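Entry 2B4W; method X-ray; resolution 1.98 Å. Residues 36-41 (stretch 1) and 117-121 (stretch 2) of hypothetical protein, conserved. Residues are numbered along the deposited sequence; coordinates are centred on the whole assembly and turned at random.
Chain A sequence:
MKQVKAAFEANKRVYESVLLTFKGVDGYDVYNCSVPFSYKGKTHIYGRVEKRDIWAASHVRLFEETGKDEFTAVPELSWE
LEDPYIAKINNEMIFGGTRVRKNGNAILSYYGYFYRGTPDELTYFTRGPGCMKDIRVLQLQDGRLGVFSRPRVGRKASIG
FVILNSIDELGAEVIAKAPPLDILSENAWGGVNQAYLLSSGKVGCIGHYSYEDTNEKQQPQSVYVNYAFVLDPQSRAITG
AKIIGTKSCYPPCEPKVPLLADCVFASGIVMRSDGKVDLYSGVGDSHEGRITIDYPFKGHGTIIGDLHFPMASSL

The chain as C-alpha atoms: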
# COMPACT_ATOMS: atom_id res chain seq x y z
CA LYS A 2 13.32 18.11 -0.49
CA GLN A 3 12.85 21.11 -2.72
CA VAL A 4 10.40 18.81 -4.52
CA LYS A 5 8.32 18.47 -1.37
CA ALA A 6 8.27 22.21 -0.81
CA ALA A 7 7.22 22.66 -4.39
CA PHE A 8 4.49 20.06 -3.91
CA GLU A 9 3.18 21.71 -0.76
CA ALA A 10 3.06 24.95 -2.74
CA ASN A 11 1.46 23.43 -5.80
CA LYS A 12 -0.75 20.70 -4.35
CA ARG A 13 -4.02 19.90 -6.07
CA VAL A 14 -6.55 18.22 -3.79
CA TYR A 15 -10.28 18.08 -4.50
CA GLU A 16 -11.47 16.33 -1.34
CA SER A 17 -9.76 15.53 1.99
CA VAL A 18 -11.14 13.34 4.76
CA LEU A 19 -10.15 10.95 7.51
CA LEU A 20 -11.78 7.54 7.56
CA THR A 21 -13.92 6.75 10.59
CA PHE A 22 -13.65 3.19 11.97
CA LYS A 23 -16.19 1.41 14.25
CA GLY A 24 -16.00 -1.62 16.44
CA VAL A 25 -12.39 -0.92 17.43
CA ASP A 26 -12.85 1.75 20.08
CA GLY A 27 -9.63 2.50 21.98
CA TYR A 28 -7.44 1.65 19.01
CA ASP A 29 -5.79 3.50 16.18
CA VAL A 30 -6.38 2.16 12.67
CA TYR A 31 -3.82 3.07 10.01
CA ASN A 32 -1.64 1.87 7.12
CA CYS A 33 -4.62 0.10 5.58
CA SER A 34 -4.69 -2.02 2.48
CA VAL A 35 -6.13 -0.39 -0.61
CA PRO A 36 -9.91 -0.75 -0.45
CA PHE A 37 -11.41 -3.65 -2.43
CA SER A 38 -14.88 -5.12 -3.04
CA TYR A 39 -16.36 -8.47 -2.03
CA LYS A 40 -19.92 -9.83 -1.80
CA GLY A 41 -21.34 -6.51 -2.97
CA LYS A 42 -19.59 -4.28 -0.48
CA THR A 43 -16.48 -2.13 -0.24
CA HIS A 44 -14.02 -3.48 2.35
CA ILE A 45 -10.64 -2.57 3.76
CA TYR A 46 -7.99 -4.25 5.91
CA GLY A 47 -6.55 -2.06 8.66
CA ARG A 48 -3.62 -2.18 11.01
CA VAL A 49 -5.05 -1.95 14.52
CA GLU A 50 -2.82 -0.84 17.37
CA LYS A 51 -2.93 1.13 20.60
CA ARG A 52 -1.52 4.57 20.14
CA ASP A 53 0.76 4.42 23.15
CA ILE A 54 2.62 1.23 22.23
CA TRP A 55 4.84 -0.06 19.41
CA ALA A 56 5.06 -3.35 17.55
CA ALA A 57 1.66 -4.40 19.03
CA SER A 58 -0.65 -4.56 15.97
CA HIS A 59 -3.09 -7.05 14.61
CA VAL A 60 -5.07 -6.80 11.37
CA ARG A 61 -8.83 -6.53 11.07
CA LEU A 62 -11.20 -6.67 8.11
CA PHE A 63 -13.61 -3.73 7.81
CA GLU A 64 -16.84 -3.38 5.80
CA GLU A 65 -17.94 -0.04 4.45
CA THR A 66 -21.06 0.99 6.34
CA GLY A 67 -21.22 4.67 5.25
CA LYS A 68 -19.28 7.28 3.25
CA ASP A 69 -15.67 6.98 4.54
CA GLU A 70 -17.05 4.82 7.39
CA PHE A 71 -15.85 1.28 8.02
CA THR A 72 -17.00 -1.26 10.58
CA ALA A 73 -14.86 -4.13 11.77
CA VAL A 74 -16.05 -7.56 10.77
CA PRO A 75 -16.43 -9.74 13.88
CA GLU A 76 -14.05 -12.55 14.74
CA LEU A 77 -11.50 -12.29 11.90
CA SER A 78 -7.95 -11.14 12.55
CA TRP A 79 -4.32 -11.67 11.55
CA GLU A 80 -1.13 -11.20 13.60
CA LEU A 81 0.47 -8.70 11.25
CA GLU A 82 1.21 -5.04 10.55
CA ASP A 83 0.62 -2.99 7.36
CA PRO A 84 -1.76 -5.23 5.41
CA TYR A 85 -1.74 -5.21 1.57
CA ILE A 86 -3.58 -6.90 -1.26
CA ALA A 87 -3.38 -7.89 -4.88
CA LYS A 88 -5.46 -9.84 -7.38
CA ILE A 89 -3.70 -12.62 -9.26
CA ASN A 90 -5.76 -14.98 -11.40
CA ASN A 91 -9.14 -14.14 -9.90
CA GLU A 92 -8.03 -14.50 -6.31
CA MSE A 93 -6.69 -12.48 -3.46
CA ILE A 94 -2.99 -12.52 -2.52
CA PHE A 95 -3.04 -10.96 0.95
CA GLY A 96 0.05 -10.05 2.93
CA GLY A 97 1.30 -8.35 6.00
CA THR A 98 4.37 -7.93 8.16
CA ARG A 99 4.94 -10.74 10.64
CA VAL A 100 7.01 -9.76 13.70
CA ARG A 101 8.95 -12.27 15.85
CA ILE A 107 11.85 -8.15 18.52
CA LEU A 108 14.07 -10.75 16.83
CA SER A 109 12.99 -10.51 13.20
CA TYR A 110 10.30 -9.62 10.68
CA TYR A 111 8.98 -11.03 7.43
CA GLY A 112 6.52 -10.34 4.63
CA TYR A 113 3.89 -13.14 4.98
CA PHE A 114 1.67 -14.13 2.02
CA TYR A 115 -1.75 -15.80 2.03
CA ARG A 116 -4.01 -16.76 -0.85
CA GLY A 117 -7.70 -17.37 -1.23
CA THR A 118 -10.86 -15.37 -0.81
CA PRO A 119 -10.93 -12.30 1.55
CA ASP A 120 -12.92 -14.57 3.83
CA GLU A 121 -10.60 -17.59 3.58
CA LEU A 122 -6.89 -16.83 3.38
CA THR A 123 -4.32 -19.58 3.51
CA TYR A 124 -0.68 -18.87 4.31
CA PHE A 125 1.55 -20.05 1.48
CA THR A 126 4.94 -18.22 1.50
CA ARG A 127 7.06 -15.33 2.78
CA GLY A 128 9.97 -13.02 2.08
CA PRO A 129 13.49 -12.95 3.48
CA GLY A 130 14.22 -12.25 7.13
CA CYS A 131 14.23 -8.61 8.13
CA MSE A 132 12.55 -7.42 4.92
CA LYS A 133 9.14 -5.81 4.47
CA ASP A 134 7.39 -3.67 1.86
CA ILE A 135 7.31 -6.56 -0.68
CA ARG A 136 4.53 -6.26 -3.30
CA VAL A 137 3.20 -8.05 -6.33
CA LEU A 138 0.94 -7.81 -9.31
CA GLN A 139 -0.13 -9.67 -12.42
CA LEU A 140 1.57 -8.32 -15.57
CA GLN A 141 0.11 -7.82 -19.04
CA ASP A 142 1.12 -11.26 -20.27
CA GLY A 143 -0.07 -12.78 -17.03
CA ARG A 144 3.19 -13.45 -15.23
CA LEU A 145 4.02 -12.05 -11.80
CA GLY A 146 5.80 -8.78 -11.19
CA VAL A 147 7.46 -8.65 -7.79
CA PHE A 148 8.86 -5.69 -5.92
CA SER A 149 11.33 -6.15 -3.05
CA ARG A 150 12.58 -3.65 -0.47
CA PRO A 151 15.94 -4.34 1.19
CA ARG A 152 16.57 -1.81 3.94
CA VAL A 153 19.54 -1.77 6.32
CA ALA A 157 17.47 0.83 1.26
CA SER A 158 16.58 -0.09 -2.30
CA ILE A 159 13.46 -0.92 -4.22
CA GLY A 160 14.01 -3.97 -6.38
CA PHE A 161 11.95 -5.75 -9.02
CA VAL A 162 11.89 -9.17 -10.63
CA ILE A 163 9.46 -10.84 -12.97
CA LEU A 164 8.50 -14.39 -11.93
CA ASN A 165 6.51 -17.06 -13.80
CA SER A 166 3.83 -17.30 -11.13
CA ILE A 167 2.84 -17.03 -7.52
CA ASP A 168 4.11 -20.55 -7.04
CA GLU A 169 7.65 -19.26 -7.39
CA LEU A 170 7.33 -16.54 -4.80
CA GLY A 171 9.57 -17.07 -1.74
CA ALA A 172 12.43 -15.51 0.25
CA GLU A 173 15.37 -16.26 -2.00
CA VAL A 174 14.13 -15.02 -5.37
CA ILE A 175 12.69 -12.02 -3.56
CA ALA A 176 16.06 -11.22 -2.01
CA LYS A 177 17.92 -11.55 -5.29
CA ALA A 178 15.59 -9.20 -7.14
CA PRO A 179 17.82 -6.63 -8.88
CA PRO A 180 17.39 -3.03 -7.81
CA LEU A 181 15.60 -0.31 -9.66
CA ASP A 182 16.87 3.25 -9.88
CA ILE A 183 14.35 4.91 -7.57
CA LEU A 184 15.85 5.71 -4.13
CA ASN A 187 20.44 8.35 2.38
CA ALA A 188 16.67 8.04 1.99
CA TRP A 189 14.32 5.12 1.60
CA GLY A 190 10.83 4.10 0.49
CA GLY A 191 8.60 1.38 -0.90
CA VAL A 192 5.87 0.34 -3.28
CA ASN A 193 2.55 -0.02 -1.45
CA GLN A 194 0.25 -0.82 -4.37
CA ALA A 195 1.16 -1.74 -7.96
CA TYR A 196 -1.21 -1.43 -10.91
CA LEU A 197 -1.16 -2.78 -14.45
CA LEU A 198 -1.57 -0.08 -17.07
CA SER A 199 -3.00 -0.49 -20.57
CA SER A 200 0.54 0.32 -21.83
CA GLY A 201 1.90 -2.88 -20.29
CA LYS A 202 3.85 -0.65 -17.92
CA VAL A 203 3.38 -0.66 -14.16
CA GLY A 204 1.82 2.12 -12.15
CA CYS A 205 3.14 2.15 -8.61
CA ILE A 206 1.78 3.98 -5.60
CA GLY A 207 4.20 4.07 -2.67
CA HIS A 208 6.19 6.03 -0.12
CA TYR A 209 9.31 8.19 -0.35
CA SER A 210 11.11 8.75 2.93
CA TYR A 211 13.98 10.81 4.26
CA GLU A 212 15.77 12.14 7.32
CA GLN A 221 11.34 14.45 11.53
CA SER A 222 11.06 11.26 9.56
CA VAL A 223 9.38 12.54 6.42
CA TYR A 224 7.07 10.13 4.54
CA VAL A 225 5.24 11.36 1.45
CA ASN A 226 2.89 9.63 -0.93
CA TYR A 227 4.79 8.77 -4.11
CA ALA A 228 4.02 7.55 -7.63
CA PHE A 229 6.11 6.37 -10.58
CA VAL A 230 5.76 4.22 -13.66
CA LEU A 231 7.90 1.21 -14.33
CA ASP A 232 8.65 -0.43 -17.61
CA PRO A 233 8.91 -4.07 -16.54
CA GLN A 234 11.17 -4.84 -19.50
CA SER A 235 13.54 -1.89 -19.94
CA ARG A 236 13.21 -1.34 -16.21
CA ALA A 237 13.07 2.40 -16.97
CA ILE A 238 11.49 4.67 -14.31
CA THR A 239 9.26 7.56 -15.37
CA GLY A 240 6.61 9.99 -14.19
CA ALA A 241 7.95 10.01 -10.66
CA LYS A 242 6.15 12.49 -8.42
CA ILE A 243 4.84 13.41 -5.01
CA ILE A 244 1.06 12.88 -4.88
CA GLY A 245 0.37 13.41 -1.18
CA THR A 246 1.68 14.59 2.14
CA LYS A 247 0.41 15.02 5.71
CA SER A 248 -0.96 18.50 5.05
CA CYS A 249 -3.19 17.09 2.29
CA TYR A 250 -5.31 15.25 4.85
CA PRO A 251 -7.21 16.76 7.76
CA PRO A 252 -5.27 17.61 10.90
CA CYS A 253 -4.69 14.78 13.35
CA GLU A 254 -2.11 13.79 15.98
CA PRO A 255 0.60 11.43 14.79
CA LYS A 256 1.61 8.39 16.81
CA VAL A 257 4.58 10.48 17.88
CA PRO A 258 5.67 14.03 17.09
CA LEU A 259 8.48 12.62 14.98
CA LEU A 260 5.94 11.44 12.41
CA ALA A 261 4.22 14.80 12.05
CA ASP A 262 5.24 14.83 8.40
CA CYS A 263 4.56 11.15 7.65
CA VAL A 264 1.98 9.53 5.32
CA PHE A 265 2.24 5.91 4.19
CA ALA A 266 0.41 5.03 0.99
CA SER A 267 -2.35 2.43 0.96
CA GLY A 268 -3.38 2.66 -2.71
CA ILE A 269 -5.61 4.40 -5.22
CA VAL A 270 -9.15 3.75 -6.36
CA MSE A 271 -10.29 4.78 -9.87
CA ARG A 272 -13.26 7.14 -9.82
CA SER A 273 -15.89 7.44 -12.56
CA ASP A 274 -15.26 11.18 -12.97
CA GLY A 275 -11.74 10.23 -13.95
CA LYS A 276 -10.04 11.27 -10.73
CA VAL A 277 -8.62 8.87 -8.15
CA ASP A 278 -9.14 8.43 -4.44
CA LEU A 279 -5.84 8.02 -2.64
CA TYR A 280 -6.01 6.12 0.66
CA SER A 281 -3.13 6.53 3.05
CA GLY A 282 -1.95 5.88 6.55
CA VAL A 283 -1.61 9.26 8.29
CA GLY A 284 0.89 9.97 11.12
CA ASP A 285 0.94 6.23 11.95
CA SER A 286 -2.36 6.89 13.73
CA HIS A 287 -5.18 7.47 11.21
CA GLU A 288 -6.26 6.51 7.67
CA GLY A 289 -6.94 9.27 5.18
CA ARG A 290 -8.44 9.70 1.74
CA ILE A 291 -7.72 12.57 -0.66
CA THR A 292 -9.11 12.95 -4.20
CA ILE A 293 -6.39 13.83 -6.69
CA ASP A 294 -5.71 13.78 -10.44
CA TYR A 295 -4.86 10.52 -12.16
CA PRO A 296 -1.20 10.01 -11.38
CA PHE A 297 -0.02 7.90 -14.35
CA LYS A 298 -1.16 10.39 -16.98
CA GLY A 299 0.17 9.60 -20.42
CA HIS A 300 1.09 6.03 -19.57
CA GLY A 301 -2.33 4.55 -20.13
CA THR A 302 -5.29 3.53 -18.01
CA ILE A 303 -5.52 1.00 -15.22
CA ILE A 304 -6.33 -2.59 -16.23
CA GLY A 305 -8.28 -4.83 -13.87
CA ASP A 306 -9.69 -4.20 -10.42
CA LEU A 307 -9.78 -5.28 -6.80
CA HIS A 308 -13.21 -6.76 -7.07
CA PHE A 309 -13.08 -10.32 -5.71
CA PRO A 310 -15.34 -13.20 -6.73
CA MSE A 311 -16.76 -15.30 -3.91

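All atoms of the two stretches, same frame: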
# COMPACT_ATOMS: atom_id res chain seq x y z
N PRO A 36 -8.59 -0.11 -0.49
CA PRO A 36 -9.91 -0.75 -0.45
C PRO A 36 -10.12 -1.75 -1.58
O PRO A 36 -9.43 -1.74 -2.60
CB PRO A 36 -10.87 0.44 -0.63
CG PRO A 36 -10.08 1.55 0.02
CD PRO A 36 -8.70 1.35 -0.56
N PHE A 37 -11.12 -2.62 -1.42
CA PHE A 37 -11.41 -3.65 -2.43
C PHE A 37 -12.90 -3.93 -2.33
O PHE A 37 -13.52 -3.35 -1.43
CB PHE A 37 -10.62 -4.94 -2.25
CG PHE A 37 -10.86 -5.66 -0.92
CD1 PHE A 37 -10.23 -5.27 0.25
CD2 PHE A 37 -11.73 -6.72 -0.86
CE1 PHE A 37 -10.46 -5.94 1.44
CE2 PHE A 37 -11.98 -7.41 0.31
CZ PHE A 37 -11.33 -7.02 1.47
N SER A 38 -13.46 -4.77 -3.19
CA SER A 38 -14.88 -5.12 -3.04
C SER A 38 -15.07 -6.62 -2.97
O SER A 38 -14.32 -7.38 -3.59
CB SER A 38 -15.68 -4.51 -4.20
OG SER A 38 -16.30 -5.55 -4.95
N TYR A 39 -16.05 -7.06 -2.21
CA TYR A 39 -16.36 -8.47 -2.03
C TYR A 39 -17.82 -8.58 -1.62
O TYR A 39 -18.28 -7.73 -0.85
CB TYR A 39 -15.40 -9.07 -1.02
CG TYR A 39 -15.49 -10.54 -0.73
CD1 TYR A 39 -15.22 -11.47 -1.71
CD2 TYR A 39 -15.84 -11.01 0.54
CE1 TYR A 39 -15.29 -12.84 -1.48
CE2 TYR A 39 -15.92 -12.36 0.79
CZ TYR A 39 -15.64 -13.27 -0.22
OH TYR A 39 -15.72 -14.62 0.04
N LYS A 40 -18.52 -9.57 -2.15
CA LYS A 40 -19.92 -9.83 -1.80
C LYS A 40 -20.77 -8.56 -1.81
O LYS A 40 -21.66 -8.33 -0.98
CB LYS A 40 -20.03 -10.53 -0.44
CG LYS A 40 -19.84 -12.04 -0.41
CD LYS A 40 -19.79 -12.58 1.01
CE LYS A 40 -19.81 -14.09 1.06
NZ LYS A 40 -19.15 -14.70 2.25
N GLY A 41 -20.52 -7.68 -2.78
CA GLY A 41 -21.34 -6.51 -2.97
C GLY A 41 -21.00 -5.33 -2.10
O GLY A 41 -21.66 -4.29 -2.13
N GLY A 117 -6.35 -16.88 -1.40
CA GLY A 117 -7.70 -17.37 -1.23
C GLY A 117 -8.76 -16.36 -1.60
O GLY A 117 -8.67 -15.63 -2.59
N THR A 118 -9.80 -16.37 -0.78
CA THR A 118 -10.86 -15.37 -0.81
C THR A 118 -10.67 -14.49 0.42
O THR A 118 -10.00 -14.94 1.35
CB THR A 118 -12.23 -16.06 -0.88
OG1 THR A 118 -13.25 -15.13 -1.25
CG2 THR A 118 -12.60 -16.56 0.50
N PRO A 119 -11.18 -13.27 0.47
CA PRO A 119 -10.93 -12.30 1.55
C PRO A 119 -11.44 -12.78 2.92
O PRO A 119 -10.96 -12.23 3.92
CB PRO A 119 -11.75 -11.07 1.13
CG PRO A 119 -11.80 -11.21 -0.37
CD PRO A 119 -11.99 -12.70 -0.58
N ASP A 120 -12.25 -13.79 2.84
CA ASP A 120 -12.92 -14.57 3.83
C ASP A 120 -12.18 -15.85 4.24
O ASP A 120 -12.38 -16.35 5.35
CB ASP A 120 -14.29 -15.02 3.26
CG ASP A 120 -15.50 -14.39 3.87
OD1 ASP A 120 -15.63 -14.16 5.09
OD2 ASP A 120 -16.49 -14.21 3.10
N GLU A 121 -11.37 -16.38 3.33
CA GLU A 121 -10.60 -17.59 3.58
C GLU A 121 -9.20 -17.52 2.97
O GLU A 121 -8.97 -17.89 1.82
CB GLU A 121 -11.32 -18.83 3.04
CG GLU A 121 -12.53 -19.29 3.84
CD GLU A 121 -13.43 -20.24 3.06
OE1 GLU A 121 -13.08 -21.43 2.88
OE2 GLU A 121 -14.51 -19.78 2.61

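Three residues carry most of this small contact, which buries 243 Å² in all: Tyr-39 on a strand, and Pro-119 and Asp-120 in a type I turn running from Thr-118 to Glu-121. The strand supplies side chains by alternation. Phe-37 and Tyr-39 both direct their CA-to-CB bonds toward the turn, while Ser-38 between them points away and touches nothing there.

Tyr-39, with chi1 at t, lays one ring face against Pro-119. Pro-119 CD sits 3.7 Å from the centroid of the Tyr-39 ring and only 21° off its normal, a CH-pi contact whose closest pair is Tyr-39 CE1 to Pro-119 CD at 3.4 Å. Proline suits this place twice over: its phi of -62° fits the second position of a type I turn, and its compact, puckered ring brings the C-H groups of CD and CG over the aromatic face. Phe-37, chi1 at p, extends the apolar patch, with Phe-37 CE2 3.8 Å from Pro-119 CB.

Polar groups finish the arrangement beyond this apolar centre. Tyr-39 OH lies 2.8 Å from Thr-118 OG1, a weak hydrogen bond that gives the buried tyrosine's hydroxyl a partner. Asp-120 OD2 approaches the edge of the same ring, 3.0 Å from Tyr-39 CE2, and also receives Lys-40 NZ at 2.8 Å in a salt bridge. Lys-40 is exposed, and its long side chain, with chi2 to chi4 all t, spans the distance to the carboxylate.

The turn holds its own shape through paired backbone hydrogen bonds, Glu-121 N to Thr-118 O at 2.8 Å and Thr-118 N to Glu-121 O at 3.1 Å. Gly-117 precedes it at phi/psi 146/-140, where a CB would clash with Glu-121 O. The rule is economical: an aromatic face on proline, with polar partners for what remains.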